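Local atomic coordinates of heavy metal cation tricomponent efflux pump ZneA(CzcA-like) (Cupriavidus metallidurans, PDB entry 4K0J), a protein that exports zinc ions in exchange for protons, acting as the inner-membrane RND pump of a tricomponent heavy-metal efflux system. Residues Glu136-Thr141 and Val317-Asp322; Ala174-Leu179 and Gly595-Gly600; Leu550-Ile555 and Ser649-Asp654; Asp575-Ala580 and Thr636-Leu641; Val591-Arg596 and His608-Val613. One frame throughout, in Å; residues are numbered along the deposited sequence.

In the fold
The five contacts build and join two ferredoxin-like subdomains that correspond to PN2 and PC1 of the RND porter domain. Contact 1 pairs two strands of the first; contacts 3, 4 and 5 hold together the sheet and helices of the second; contact 2 bridges the two. Contacts 1 and 5 have centres about 15 Å apart and touch, the Arg139 guanidinium and the Tyr320 ring meeting the Val591, Gln593 and Ala612 side of the second sheet. Contacts 2 and 5, centres about 11 Å apart, share Gly595 and Arg596. Contact 3 meets contact 5 through neighbouring strands, Ile555 beside Val613, while contact 4 packs its helices on the Thr592 and Thr611 face, centres about 14 Å apart.

Contact 1 (Glu136-Thr141 and Val317-Asp322); sequences EIYRYT and VVPYID
Arg139 O takes two backbone donors from across the pairing: Tyr320 N at 2.9 Å, and Ile321 N in a weak bond at 3.4 Å. Two residues facing one make a classic beta bulge, set in the antiparallel pairing of strand 135-143 with the last strand of a ferredoxin-like subdomain. The pairing is regular beyond it, where Val318 N reaches Thr141 O at 3.0 Å. Tyr320 suits the bulge because its ring covers the arginine stem: Arg139 CB lies over one face, 3.8 Å from the ring centroid, a CH-pi contact. From there the extended Arg139 chain runs past Ile321 CD1, and its NH1 makes a weak bond to Tyr320 OH, which is also hydrogen-bonded to Gln281. On the face that carries Tyr138 and Tyr140, Pro319 CB packs obliquely against the Tyr138 ring, 3.4 Å from CE2. Asp322, at the N-cap of helix 323-353, caps a backbone N; its OD1 also bonds Ser324 OG, and its OD2 sits at the Tyr138 ring edge, 3.1 Å from CE2.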
# COMPACT_ATOMS: atom_id res chain seq x y z
N GLU C 136 5.48 -18.40 -17.15
CA GLU C 136 5.31 -18.66 -18.58
C GLU C 136 4.50 -19.93 -18.82
O GLU C 136 5.05 -21.00 -19.11
CB GLU C 136 6.69 -18.76 -19.24
CG GLU C 136 7.55 -17.52 -19.01
CD GLU C 136 9.03 -17.81 -19.14
OE1 GLU C 136 9.47 -18.92 -18.76
OE2 GLU C 136 9.76 -16.92 -19.63
N ILE C 137 3.18 -19.81 -18.70
CA ILE C 137 2.33 -20.99 -18.51
C ILE C 137 1.75 -21.60 -19.78
O ILE C 137 1.22 -22.71 -19.74
CB ILE C 137 1.19 -20.69 -17.53
CG1 ILE C 137 0.39 -19.47 -17.99
CG2 ILE C 137 1.73 -20.46 -16.12
CD1 ILE C 137 -0.77 -19.14 -17.07
N TYR C 138 1.84 -20.90 -20.90
CA TYR C 138 1.22 -21.38 -22.12
C TYR C 138 1.98 -20.93 -23.36
O TYR C 138 1.75 -19.84 -23.89
CB TYR C 138 -0.23 -20.92 -22.19
CG TYR C 138 -1.02 -21.44 -23.37
CD1 TYR C 138 -1.22 -20.65 -24.49
CD2 TYR C 138 -1.60 -22.70 -23.34
CE1 TYR C 138 -1.95 -21.12 -25.57
CE2 TYR C 138 -2.34 -23.17 -24.41
CZ TYR C 138 -2.51 -22.38 -25.53
OH TYR C 138 -3.25 -22.84 -26.59
N ARG C 139 2.90 -21.78 -23.82
CA ARG C 139 3.67 -21.50 -25.03
C ARG C 139 2.96 -22.03 -26.25
O ARG C 139 2.42 -23.13 -26.23
CB ARG C 139 5.07 -22.11 -24.91
CG ARG C 139 5.95 -21.40 -23.91
CD ARG C 139 7.27 -22.11 -23.72
NE ARG C 139 8.15 -21.34 -22.84
CZ ARG C 139 9.01 -20.42 -23.27
NH1 ARG C 139 9.10 -20.16 -24.57
NH2 ARG C 139 9.77 -19.76 -22.41
N TYR C 140 2.92 -21.24 -27.32
CA TYR C 140 2.16 -21.62 -28.50
C TYR C 140 2.79 -21.06 -29.77
O TYR C 140 3.70 -20.23 -29.72
CB TYR C 140 0.72 -21.12 -28.41
CG TYR C 140 0.58 -19.64 -28.65
CD1 TYR C 140 0.29 -19.14 -29.92
CD2 TYR C 140 0.75 -18.73 -27.63
CE1 TYR C 140 0.18 -17.79 -30.15
CE2 TYR C 140 0.63 -17.37 -27.85
CZ TYR C 140 0.35 -16.91 -29.11
OH TYR C 140 0.24 -15.56 -29.33
N THR C 141 2.28 -21.52 -30.90
CA THR C 141 2.73 -21.07 -32.21
C THR C 141 1.54 -20.99 -33.14
O THR C 141 0.62 -21.81 -33.05
CB THR C 141 3.81 -22.01 -32.78
OG1 THR C 141 4.97 -21.96 -31.95
CG2 THR C 141 4.20 -21.61 -34.18
N VAL C 317 -3.92 -21.41 -33.45
CA VAL C 317 -2.98 -21.24 -32.35
C VAL C 317 -2.85 -22.58 -31.65
O VAL C 317 -3.83 -23.11 -31.12
CB VAL C 317 -3.43 -20.14 -31.35
CG1 VAL C 317 -4.93 -20.12 -31.22
CG2 VAL C 317 -2.80 -20.38 -30.00
N VAL C 318 -1.66 -23.15 -31.69
CA VAL C 318 -1.46 -24.46 -31.10
C VAL C 318 -0.33 -24.41 -30.08
O VAL C 318 0.76 -23.93 -30.38
CB VAL C 318 -1.16 -25.53 -32.16
CG1 VAL C 318 -0.36 -24.93 -33.27
CG2 VAL C 318 -0.41 -26.70 -31.53
N PRO C 319 -0.61 -24.89 -28.86
CA PRO C 319 0.37 -24.87 -27.78
C PRO C 319 1.38 -26.01 -27.86
O PRO C 319 1.10 -27.04 -28.47
CB PRO C 319 -0.50 -25.04 -26.53
CG PRO C 319 -1.70 -25.80 -27.01
CD PRO C 319 -1.94 -25.36 -28.42
N TYR C 320 2.55 -25.82 -27.26
CA TYR C 320 3.53 -26.89 -27.15
C TYR C 320 3.96 -27.06 -25.70
O TYR C 320 4.43 -28.12 -25.30
CB TYR C 320 4.73 -26.68 -28.09
CG TYR C 320 5.60 -25.47 -27.83
CD1 TYR C 320 6.56 -25.49 -26.83
CD2 TYR C 320 5.49 -24.33 -28.62
CE1 TYR C 320 7.37 -24.39 -26.60
CE2 TYR C 320 6.30 -23.22 -28.39
CZ TYR C 320 7.24 -23.26 -27.38
OH TYR C 320 8.04 -22.17 -27.15
N ILE C 321 3.79 -26.00 -24.92
CA ILE C 321 3.85 -26.11 -23.46
C ILE C 321 2.57 -25.54 -22.88
O ILE C 321 2.13 -24.46 -23.25
CB ILE C 321 5.09 -25.43 -22.84
CG1 ILE C 321 6.38 -26.06 -23.39
CG2 ILE C 321 5.07 -25.56 -21.33
CD1 ILE C 321 7.66 -25.57 -22.72
N ASP C 322 1.96 -26.29 -21.96
CA ASP C 322 0.70 -25.90 -21.37
C ASP C 322 0.67 -26.37 -19.92
O ASP C 322 0.49 -27.56 -19.65
CB ASP C 322 -0.44 -26.54 -22.16
CG ASP C 322 -1.79 -25.96 -21.82
OD1 ASP C 322 -2.06 -25.69 -20.63
OD2 ASP C 322 -2.59 -25.77 -22.76

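Contact 2 (Ala174-Leu179 and Gly595-Gly600); sequences ANFGGL and GRNDEG
Gly595 O meets the edge of the Phe176 ring, close to its plane and 3.6 Å from CZ, where the loop between two strands of one ferredoxin-like subdomain crosses the end of strand 170-177 of the other. Glycine fits at 595 because phi is 86° and psi -152°, angles at which a CB would be pressed against the preceding carbonyl oxygen. Arg596 next gives only its backbone: the carbonyl oxygen lies over one face of the Phe176 ring, toward the rim, whereas its CB points away from strand 170-177, and its NE makes a weak bond to Phe604 O. Asn597 brings its CB to the same aromatic side chain, 3.7 Å from Phe176 CD1, with its amide almost parallel to the ring plane. Phe176 is a good partner for this stretch of chain, since a broad flat ring can receive backbone and CB atoms together. Asp598 supplies the firm polar link, OD1 accepting from Asn175 ND2 at 2.8 Å. The donor keeps this oxygen in its own amide plane but approaches from above the carboxylate plane. Asparagine serves both sides here, for its OD1 accepts a bond from Gln156 NE2 on helix 149-164. Glu599, poorly ordered, bends back at chi2 (79°), and its OE2 takes a weak hydrogen bond from Asn175 N at 3.3 Å.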
# COMPACT_ATOMS: atom_id res chain seq x y z
N ALA C 174 4.46 -12.47 -24.56
CA ALA C 174 5.75 -12.22 -25.19
C ALA C 174 5.85 -12.84 -26.59
O ALA C 174 5.79 -14.06 -26.74
CB ALA C 174 6.86 -12.75 -24.31
N ASN C 175 6.01 -12.00 -27.61
CA ASN C 175 6.16 -12.50 -28.97
C ASN C 175 7.61 -12.85 -29.29
O ASN C 175 8.53 -12.22 -28.77
CB ASN C 175 5.65 -11.47 -29.98
CG ASN C 175 5.99 -11.86 -31.41
OD1 ASN C 175 5.75 -12.99 -31.83
ND2 ASN C 175 6.58 -10.93 -32.16
N PHE C 176 7.80 -13.85 -30.14
CA PHE C 176 9.13 -14.17 -30.67
C PHE C 176 8.99 -14.74 -32.07
O PHE C 176 8.34 -15.76 -32.28
CB PHE C 176 9.84 -15.17 -29.75
CG PHE C 176 11.32 -15.31 -30.00
CD1 PHE C 176 12.21 -15.25 -28.94
CD2 PHE C 176 11.82 -15.53 -31.27
CE1 PHE C 176 13.57 -15.39 -29.15
CE2 PHE C 176 13.17 -15.67 -31.49
CZ PHE C 176 14.05 -15.60 -30.43
N GLY C 177 9.62 -14.08 -33.03
CA GLY C 177 9.61 -14.55 -34.40
C GLY C 177 8.69 -13.73 -35.29
O GLY C 177 8.19 -12.69 -34.88
N GLY C 178 8.48 -14.20 -36.51
CA GLY C 178 7.64 -13.48 -37.43
C GLY C 178 8.28 -12.19 -37.91
O GLY C 178 9.49 -12.02 -37.81
N LEU C 179 7.48 -11.27 -38.44
CA LEU C 179 8.01 -10.08 -39.07
C LEU C 179 7.14 -8.86 -38.82
O LEU C 179 6.01 -8.79 -39.32
CB LEU C 179 8.12 -10.28 -40.58
CG LEU C 179 8.87 -11.51 -41.10
CD1 LEU C 179 8.38 -11.85 -42.49
CD2 LEU C 179 10.37 -11.27 -41.09
N GLY C 595 18.46 -15.89 -30.84
CA GLY C 595 18.44 -14.44 -30.88
C GLY C 595 17.45 -13.81 -29.92
O GLY C 595 17.12 -14.38 -28.88
N ARG C 596 16.97 -12.62 -30.29
CA ARG C 596 16.13 -11.81 -29.41
C ARG C 596 14.69 -11.69 -29.92
O ARG C 596 14.40 -12.01 -31.07
CB ARG C 596 16.73 -10.41 -29.25
CG ARG C 596 16.68 -9.57 -30.52
CD ARG C 596 17.40 -8.24 -30.36
NE ARG C 596 18.83 -8.41 -30.13
CZ ARG C 596 19.68 -7.41 -29.97
NH1 ARG C 596 19.25 -6.15 -30.01
NH2 ARG C 596 20.97 -7.65 -29.77
N ASN C 597 13.81 -11.21 -29.05
CA ASN C 597 12.39 -11.08 -29.37
C ASN C 597 11.94 -9.64 -29.63
O ASN C 597 12.59 -8.89 -30.36
CB ASN C 597 11.54 -11.71 -28.27
CG ASN C 597 12.24 -11.71 -26.92
OD1 ASN C 597 13.47 -11.82 -26.85
ND2 ASN C 597 11.47 -11.58 -25.85
N ASP C 598 10.83 -9.25 -29.02
CA ASP C 598 10.27 -7.92 -29.25
C ASP C 598 10.48 -6.97 -28.08
O ASP C 598 10.90 -5.83 -28.26
CB ASP C 598 8.78 -8.02 -29.60
CG ASP C 598 8.53 -8.70 -30.95
OD1 ASP C 598 7.50 -8.40 -31.59
OD2 ASP C 598 9.37 -9.53 -31.36
N GLU C 599 10.18 -7.46 -26.87
CA GLU C 599 10.23 -6.65 -25.66
C GLU C 599 11.63 -6.15 -25.31
O GLU C 599 11.91 -4.95 -25.36
CB GLU C 599 9.64 -7.42 -24.48
CG GLU C 599 8.17 -7.79 -24.63
CD GLU C 599 7.96 -9.00 -25.51
OE1 GLU C 599 8.94 -9.75 -25.74
OE2 GLU C 599 6.82 -9.21 -25.98
N GLY C 600 12.51 -7.08 -24.95
CA GLY C 600 13.86 -6.72 -24.58
C GLY C 600 14.17 -7.15 -23.16
O GLY C 600 15.02 -6.55 -22.49

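Contact 3 (Leu550-Ile555 and Ser649-Asp654); sequences LDEGSI and SQPMID
Glu552 reaches toward Gln650, tip to tip, bridging the approach to strand 554-560 and the chain leading into helix 653-660, which follows the last strand of the ferredoxin-like sheet. Its CB and CG both lie 3.6 Å from Gln650 OE1. With CD anti to CA (chi2 178°), the chain stays extended, and the carboxylate stacks against the Gln650 amide, their planes 26° apart. Glu552 CD then meets Met652 CB. At the tip OE1 accepts from Met652 N at 3.0 Å through its syn lone pair, while OE2 takes a weak bond from Ile653 N at 3.2 Å. A glutamate suits this spot: two oxygens can receive two successive backbone N-H groups where the chain enters a helix, whose positive end would probably favour the charge. Pro651, lacking an N-H, fits just before them. Gln650 answers with both halves of its amide: OE1 accepts from Glu552 N at 3.1 Å, and NE2 donates to Leu550 O at 3.0 Å from 42° above that carbonyl plane.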
# COMPACT_ATOMS: atom_id res chain seq x y z
N LEU C 550 13.11 -33.02 -9.53
CA LEU C 550 11.80 -32.38 -9.72
C LEU C 550 11.40 -32.35 -11.20
O LEU C 550 11.57 -31.33 -11.87
CB LEU C 550 11.78 -30.97 -9.13
CG LEU C 550 10.84 -30.74 -7.94
CD1 LEU C 550 11.48 -31.22 -6.64
CD2 LEU C 550 10.42 -29.29 -7.84
N ASP C 551 10.87 -33.47 -11.68
CA ASP C 551 10.58 -33.64 -13.10
C ASP C 551 9.38 -32.82 -13.58
O ASP C 551 8.26 -32.99 -13.10
CB ASP C 551 10.35 -35.12 -13.40
CG ASP C 551 10.65 -35.48 -14.85
OD1 ASP C 551 10.70 -34.56 -15.70
OD2 ASP C 551 10.82 -36.68 -15.14
N GLU C 552 9.63 -31.94 -14.53
CA GLU C 552 8.56 -31.21 -15.19
C GLU C 552 8.18 -31.96 -16.47
O GLU C 552 8.70 -33.04 -16.74
CB GLU C 552 9.01 -29.77 -15.50
CG GLU C 552 9.66 -29.07 -14.32
CD GLU C 552 10.15 -27.66 -14.66
OE1 GLU C 552 10.03 -27.23 -15.82
OE2 GLU C 552 10.66 -26.98 -13.74
N GLY C 553 7.28 -31.39 -17.26
CA GLY C 553 6.84 -32.06 -18.47
C GLY C 553 7.89 -32.15 -19.57
O GLY C 553 7.79 -33.00 -20.46
N SER C 554 8.90 -31.29 -19.51
CA SER C 554 9.82 -31.12 -20.63
C SER C 554 11.27 -30.91 -20.22
O SER C 554 11.65 -31.19 -19.08
CB SER C 554 9.35 -29.95 -21.50
OG SER C 554 9.02 -28.83 -20.70
N ILE C 555 12.07 -30.44 -21.17
CA ILE C 555 13.49 -30.14 -20.94
C ILE C 555 13.89 -28.83 -21.61
O ILE C 555 13.62 -28.63 -22.79
CB ILE C 555 14.39 -31.26 -21.50
CG1 ILE C 555 14.16 -32.57 -20.75
CG2 ILE C 555 15.86 -30.86 -21.41
CD1 ILE C 555 15.05 -33.69 -21.23
N SER C 649 18.73 -27.93 -18.60
CA SER C 649 17.88 -27.50 -17.50
C SER C 649 16.40 -27.79 -17.78
O SER C 649 16.08 -28.71 -18.53
CB SER C 649 18.08 -26.00 -17.22
OG SER C 649 18.30 -25.28 -18.43
N GLN C 650 15.51 -27.03 -17.16
CA GLN C 650 14.07 -27.21 -17.36
C GLN C 650 13.38 -25.85 -17.48
O GLN C 650 13.88 -24.86 -16.98
CB GLN C 650 13.46 -28.04 -16.22
CG GLN C 650 14.08 -29.41 -16.06
CD GLN C 650 13.25 -30.32 -15.20
OE1 GLN C 650 12.36 -31.00 -15.69
NE2 GLN C 650 13.56 -30.36 -13.91
N PRO C 651 12.23 -25.81 -18.18
CA PRO C 651 11.57 -24.54 -18.47
C PRO C 651 11.19 -23.69 -17.25
O PRO C 651 11.32 -22.47 -17.32
CB PRO C 651 10.34 -24.96 -19.26
CG PRO C 651 10.75 -26.22 -19.93
CD PRO C 651 11.59 -26.93 -18.90
N MET C 652 10.73 -24.29 -16.16
CA MET C 652 10.35 -23.50 -14.99
C MET C 652 11.56 -23.18 -14.12
O MET C 652 11.77 -22.03 -13.74
CB MET C 652 9.31 -24.22 -14.14
CG MET C 652 7.93 -24.36 -14.76
SD MET C 652 6.82 -25.24 -13.64
CE MET C 652 6.07 -23.87 -12.76
N ILE C 653 12.34 -24.21 -13.81
CA ILE C 653 13.44 -24.09 -12.86
C ILE C 653 14.62 -23.25 -13.39
O ILE C 653 15.34 -22.64 -12.61
CB ILE C 653 13.94 -25.47 -12.39
CG1 ILE C 653 14.79 -25.34 -11.12
CG2 ILE C 653 14.70 -26.19 -13.49
CD1 ILE C 653 14.03 -24.81 -9.93
N ASP C 654 14.79 -23.22 -14.71
CA ASP C 654 15.86 -22.43 -15.32
C ASP C 654 15.73 -20.95 -14.97
O ASP C 654 16.71 -20.27 -14.69
CB ASP C 654 15.83 -22.61 -16.84
CG ASP C 654 17.03 -21.99 -17.53
OD1 ASP C 654 18.06 -22.68 -17.65
OD2 ASP C 654 16.92 -20.83 -17.96

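Contact 4 (Asp575-Ala580 and Thr636-Leu641); sequences DNLRAA and TRFRDL
Leu577 and Leu641 bring their CA atoms to 7.0 Å, and Ala580 and Arg637 to 7.6 Å, a spacing at which side chains rather than backbones touch. Residues 575-580 are all helical, whereas the second segment holds the last turn of helix 627-638 and then leaves helical angles at Arg639, which lets Leu641 come round to face the first helix. Its branches divide the work. Leu641 CD1 packs on Leu577 CD1 at 3.6 Å and lies 3.9 Å from Ala580 CB, while CD2 comes over the backbone at Asn576 O. The two leucines cross at about a right angle. Helices 567-581 and 627-638 are the two helices of a ferredoxin-like fold, lying against one face of its antiparallel sheet. Leucine and phenylalanine suit 577 and 638 because both are apolar and fill the space between helices and sheet: Leu577 also touches Val559, and Phe638 touches Leu557, Val646 and Phe648. With CG anti to the backbone N (chi1 171°), Leu577 carries its CD1 over one face of the Phe638 ring, 3.5 Å from CE1. Alanine fits at 580, where a single methyl separates the helix from the Arg637 guanidinium; Ala580 CB is 3.4 Å from Arg637 NH2. The Arg637 chain is bent at chi2 (71°), and its NE forms a long, weak ion pair with Glu583.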
# COMPACT_ATOMS: atom_id res chain seq x y z
N ASP C 575 18.65 -25.00 -36.85
CA ASP C 575 17.99 -25.98 -37.71
C ASP C 575 18.59 -27.36 -37.52
O ASP C 575 17.88 -28.35 -37.31
CB ASP C 575 18.13 -25.57 -39.18
CG ASP C 575 17.21 -24.44 -39.57
OD1 ASP C 575 16.12 -24.32 -38.96
OD2 ASP C 575 17.57 -23.66 -40.49
N ASN C 576 19.91 -27.43 -37.59
CA ASN C 576 20.61 -28.69 -37.41
C ASN C 576 20.42 -29.26 -36.01
O ASN C 576 20.20 -30.47 -35.85
CB ASN C 576 22.09 -28.54 -37.73
CG ASN C 576 22.34 -28.25 -39.19
OD1 ASN C 576 21.43 -27.85 -39.92
ND2 ASN C 576 23.57 -28.46 -39.63
N LEU C 577 20.52 -28.39 -35.01
CA LEU C 577 20.40 -28.81 -33.61
C LEU C 577 19.07 -29.50 -33.40
O LEU C 577 18.99 -30.59 -32.82
CB LEU C 577 20.46 -27.60 -32.69
CG LEU C 577 20.13 -27.89 -31.23
CD1 LEU C 577 21.18 -28.78 -30.62
CD2 LEU C 577 20.01 -26.61 -30.43
N ARG C 578 18.04 -28.85 -33.91
CA ARG C 578 16.68 -29.30 -33.77
C ARG C 578 16.42 -30.56 -34.59
O ARG C 578 15.61 -31.40 -34.20
CB ARG C 578 15.76 -28.17 -34.22
CG ARG C 578 14.29 -28.39 -33.95
CD ARG C 578 13.52 -27.15 -34.34
NE ARG C 578 13.75 -26.78 -35.74
CZ ARG C 578 14.54 -25.78 -36.13
NH1 ARG C 578 15.18 -25.05 -35.23
NH2 ARG C 578 14.69 -25.52 -37.42
N ALA C 579 17.10 -30.70 -35.72
CA ALA C 579 16.97 -31.90 -36.53
C ALA C 579 17.66 -33.10 -35.88
O ALA C 579 17.31 -34.25 -36.16
CB ALA C 579 17.51 -31.67 -37.93
N ALA C 580 18.65 -32.83 -35.03
CA ALA C 580 19.34 -33.89 -34.29
C ALA C 580 18.59 -34.23 -33.01
O ALA C 580 18.69 -35.34 -32.50
CB ALA C 580 20.75 -33.48 -33.97
N THR C 636 25.43 -36.48 -25.34
CA THR C 636 26.40 -37.14 -26.20
C THR C 636 26.15 -36.78 -27.66
O THR C 636 27.09 -36.46 -28.39
CB THR C 636 26.37 -38.67 -26.03
OG1 THR C 636 25.04 -39.09 -25.70
CG2 THR C 636 27.31 -39.10 -24.91
N ARG C 637 24.89 -36.82 -28.08
CA ARG C 637 24.53 -36.47 -29.45
C ARG C 637 24.97 -35.06 -29.76
O ARG C 637 25.54 -34.79 -30.81
CB ARG C 637 23.03 -36.61 -29.69
CG ARG C 637 22.57 -36.09 -31.03
CD ARG C 637 23.02 -36.97 -32.18
NE ARG C 637 22.86 -36.29 -33.47
CZ ARG C 637 23.80 -35.53 -34.03
NH1 ARG C 637 24.96 -35.34 -33.42
NH2 ARG C 637 23.57 -34.95 -35.20
N PHE C 638 24.69 -34.15 -28.83
CA PHE C 638 24.99 -32.74 -29.01
C PHE C 638 26.50 -32.49 -29.03
O PHE C 638 26.96 -31.48 -29.59
CB PHE C 638 24.30 -31.89 -27.93
CG PHE C 638 22.80 -31.86 -28.05
CD1 PHE C 638 22.19 -32.03 -29.28
CD2 PHE C 638 22.00 -31.67 -26.93
CE1 PHE C 638 20.81 -32.02 -29.39
CE2 PHE C 638 20.62 -31.65 -27.04
CZ PHE C 638 20.02 -31.82 -28.27
N ARG C 639 27.27 -33.40 -28.45
CA ARG C 639 28.72 -33.34 -28.57
C ARG C 639 29.18 -33.91 -29.92
O ARG C 639 30.23 -34.55 -30.00
CB ARG C 639 29.41 -34.07 -27.41
CG ARG C 639 29.49 -33.25 -26.12
CD ARG C 639 30.12 -34.05 -24.98
NE ARG C 639 29.24 -35.12 -24.52
CZ ARG C 639 28.46 -35.05 -23.45
NH1 ARG C 639 28.44 -33.94 -22.71
NH2 ARG C 639 27.69 -36.08 -23.11
N ASP C 640 28.38 -33.68 -30.95
CA ASP C 640 28.69 -34.12 -32.31
C ASP C 640 28.08 -33.15 -33.33
O ASP C 640 28.15 -33.36 -34.54
CB ASP C 640 28.20 -35.54 -32.56
CG ASP C 640 29.05 -36.58 -31.84
OD1 ASP C 640 28.70 -36.95 -30.70
OD2 ASP C 640 30.07 -37.02 -32.42
N LEU C 641 27.45 -32.09 -32.81
CA LEU C 641 27.04 -30.96 -33.63
C LEU C 641 28.09 -29.87 -33.48
O LEU C 641 28.37 -29.42 -32.37
CB LEU C 641 25.67 -30.45 -33.16
CG LEU C 641 24.44 -31.30 -33.45
CD1 LEU C 641 23.33 -30.94 -32.49
CD2 LEU C 641 23.95 -31.12 -34.88

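Contact 5 (Val591-Arg596 and His608-Val613); sequences VTQVGR and HIETAV
Antiparallel neighbours at the middle of a beta sheet, strands 587-595 and 608-615 are held by five backbone hydrogen bonds between Val591-Gly595 and His608-Ala612. Val591 and Ala612 exchange two of them, with Ala612 N 2.7 Å from Val591 O. At Gln593 and Glu610 the exchange is uneven: Gln593 N meets Glu610 O at 2.7 Å, but Glu610 N lies 3.3 Å from Gln593 O, well above that carbonyl plane. Gly595 N closes the row on His608 O. Beta-branched residues suit the face turned to helix 567-581: Val594 CB packs on Ile609 CG1 at 4.0 Å, and Thr592 and Thr611 lie side by side, pointing the same way. On the other face the longer polar chains find outside partners, Glu610 OE1 bonding Gln558 NE2 and Gln593 OE1 taking weak bonds from Gln281 and from Arg139 NH1. Helices against one face of a four-stranded antiparallel sheet is the plan of a ferredoxin-like fold, in which these are the second and third strands of the beta-alpha-beta-beta-alpha-beta order.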
# COMPACT_ATOMS: atom_id res chain seq x y z
N VAL C 591 11.55 -26.75 -30.09
CA VAL C 591 11.45 -25.34 -30.42
C VAL C 591 12.75 -24.62 -30.10
O VAL C 591 13.28 -24.74 -29.00
CB VAL C 591 10.31 -24.66 -29.63
CG1 VAL C 591 10.46 -23.16 -29.66
CG2 VAL C 591 8.95 -25.08 -30.16
N THR C 592 13.27 -23.87 -31.06
CA THR C 592 14.45 -23.05 -30.82
C THR C 592 14.09 -21.58 -30.81
O THR C 592 13.28 -21.12 -31.62
CB THR C 592 15.55 -23.28 -31.89
OG1 THR C 592 15.11 -22.77 -33.16
CG2 THR C 592 15.88 -24.76 -32.03
N GLN C 593 14.70 -20.84 -29.88
CA GLN C 593 14.59 -19.39 -29.87
C GLN C 593 15.96 -18.78 -30.04
O GLN C 593 16.60 -18.38 -29.07
CB GLN C 593 13.99 -18.92 -28.55
CG GLN C 593 12.72 -19.62 -28.15
CD GLN C 593 12.27 -19.22 -26.78
OE1 GLN C 593 11.36 -19.82 -26.21
NE2 GLN C 593 12.91 -18.19 -26.22
N VAL C 594 16.44 -18.71 -31.28
CA VAL C 594 17.75 -18.11 -31.50
C VAL C 594 17.60 -16.60 -31.56
O VAL C 594 16.70 -16.09 -32.21
CB VAL C 594 18.47 -18.68 -32.77
CG1 VAL C 594 17.48 -19.33 -33.72
CG2 VAL C 594 19.27 -17.59 -33.48
N GLY C 595 18.46 -15.89 -30.84
CA GLY C 595 18.44 -14.44 -30.88
C GLY C 595 17.45 -13.81 -29.92
O GLY C 595 17.12 -14.38 -28.88
N ARG C 596 16.97 -12.62 -30.29
CA ARG C 596 16.13 -11.81 -29.41
C ARG C 596 14.69 -11.69 -29.92
O ARG C 596 14.40 -12.01 -31.07
CB ARG C 596 16.73 -10.41 -29.25
CG ARG C 596 16.68 -9.57 -30.52
CD ARG C 596 17.40 -8.24 -30.36
NE ARG C 596 18.83 -8.41 -30.13
CZ ARG C 596 19.68 -7.41 -29.97
NH1 ARG C 596 19.25 -6.15 -30.01
NH2 ARG C 596 20.97 -7.65 -29.77
N HIS C 608 23.30 -16.90 -29.24
CA HIS C 608 22.59 -17.47 -28.10
C HIS C 608 21.28 -18.10 -28.53
O HIS C 608 20.51 -17.52 -29.28
CB HIS C 608 22.31 -16.41 -27.04
CG HIS C 608 21.54 -16.93 -25.87
ND1 HIS C 608 20.16 -16.97 -25.84
CD2 HIS C 608 21.96 -17.44 -24.69
CE1 HIS C 608 19.77 -17.49 -24.69
NE2 HIS C 608 20.84 -17.77 -23.97
N ILE C 609 21.03 -19.31 -28.04
CA ILE C 609 19.75 -19.95 -28.28
C ILE C 609 19.22 -20.46 -26.96
O ILE C 609 19.97 -20.89 -26.09
CB ILE C 609 19.84 -21.16 -29.24
CG1 ILE C 609 20.81 -20.89 -30.39
CG2 ILE C 609 18.47 -21.51 -29.79
CD1 ILE C 609 20.84 -22.02 -31.40
N GLU C 610 17.90 -20.39 -26.82
CA GLU C 610 17.20 -21.12 -25.79
C GLU C 610 16.29 -22.08 -26.52
O GLU C 610 15.54 -21.68 -27.41
CB GLU C 610 16.39 -20.18 -24.92
CG GLU C 610 17.20 -19.45 -23.87
CD GLU C 610 16.35 -18.53 -23.03
OE1 GLU C 610 16.61 -18.43 -21.81
OE2 GLU C 610 15.43 -17.90 -23.60
N THR C 611 16.37 -23.35 -26.16
CA THR C 611 15.60 -24.38 -26.84
C THR C 611 14.59 -25.03 -25.89
O THR C 611 14.89 -25.30 -24.74
CB THR C 611 16.53 -25.46 -27.42
OG1 THR C 611 17.57 -24.83 -28.18
CG2 THR C 611 15.76 -26.43 -28.32
N ALA C 612 13.37 -25.26 -26.38
CA ALA C 612 12.39 -26.01 -25.62
C ALA C 612 12.20 -27.41 -26.21
O ALA C 612 11.90 -27.56 -27.39
CB ALA C 612 11.07 -25.26 -25.56
N VAL C 613 12.38 -28.42 -25.37
CA VAL C 613 12.26 -29.81 -25.80
C VAL C 613 11.10 -30.51 -25.11
O VAL C 613 11.19 -30.86 -23.93
CB VAL C 613 13.54 -30.60 -25.50
CG1 VAL C 613 13.39 -32.03 -25.97
CG2 VAL C 613 14.72 -29.93 -26.17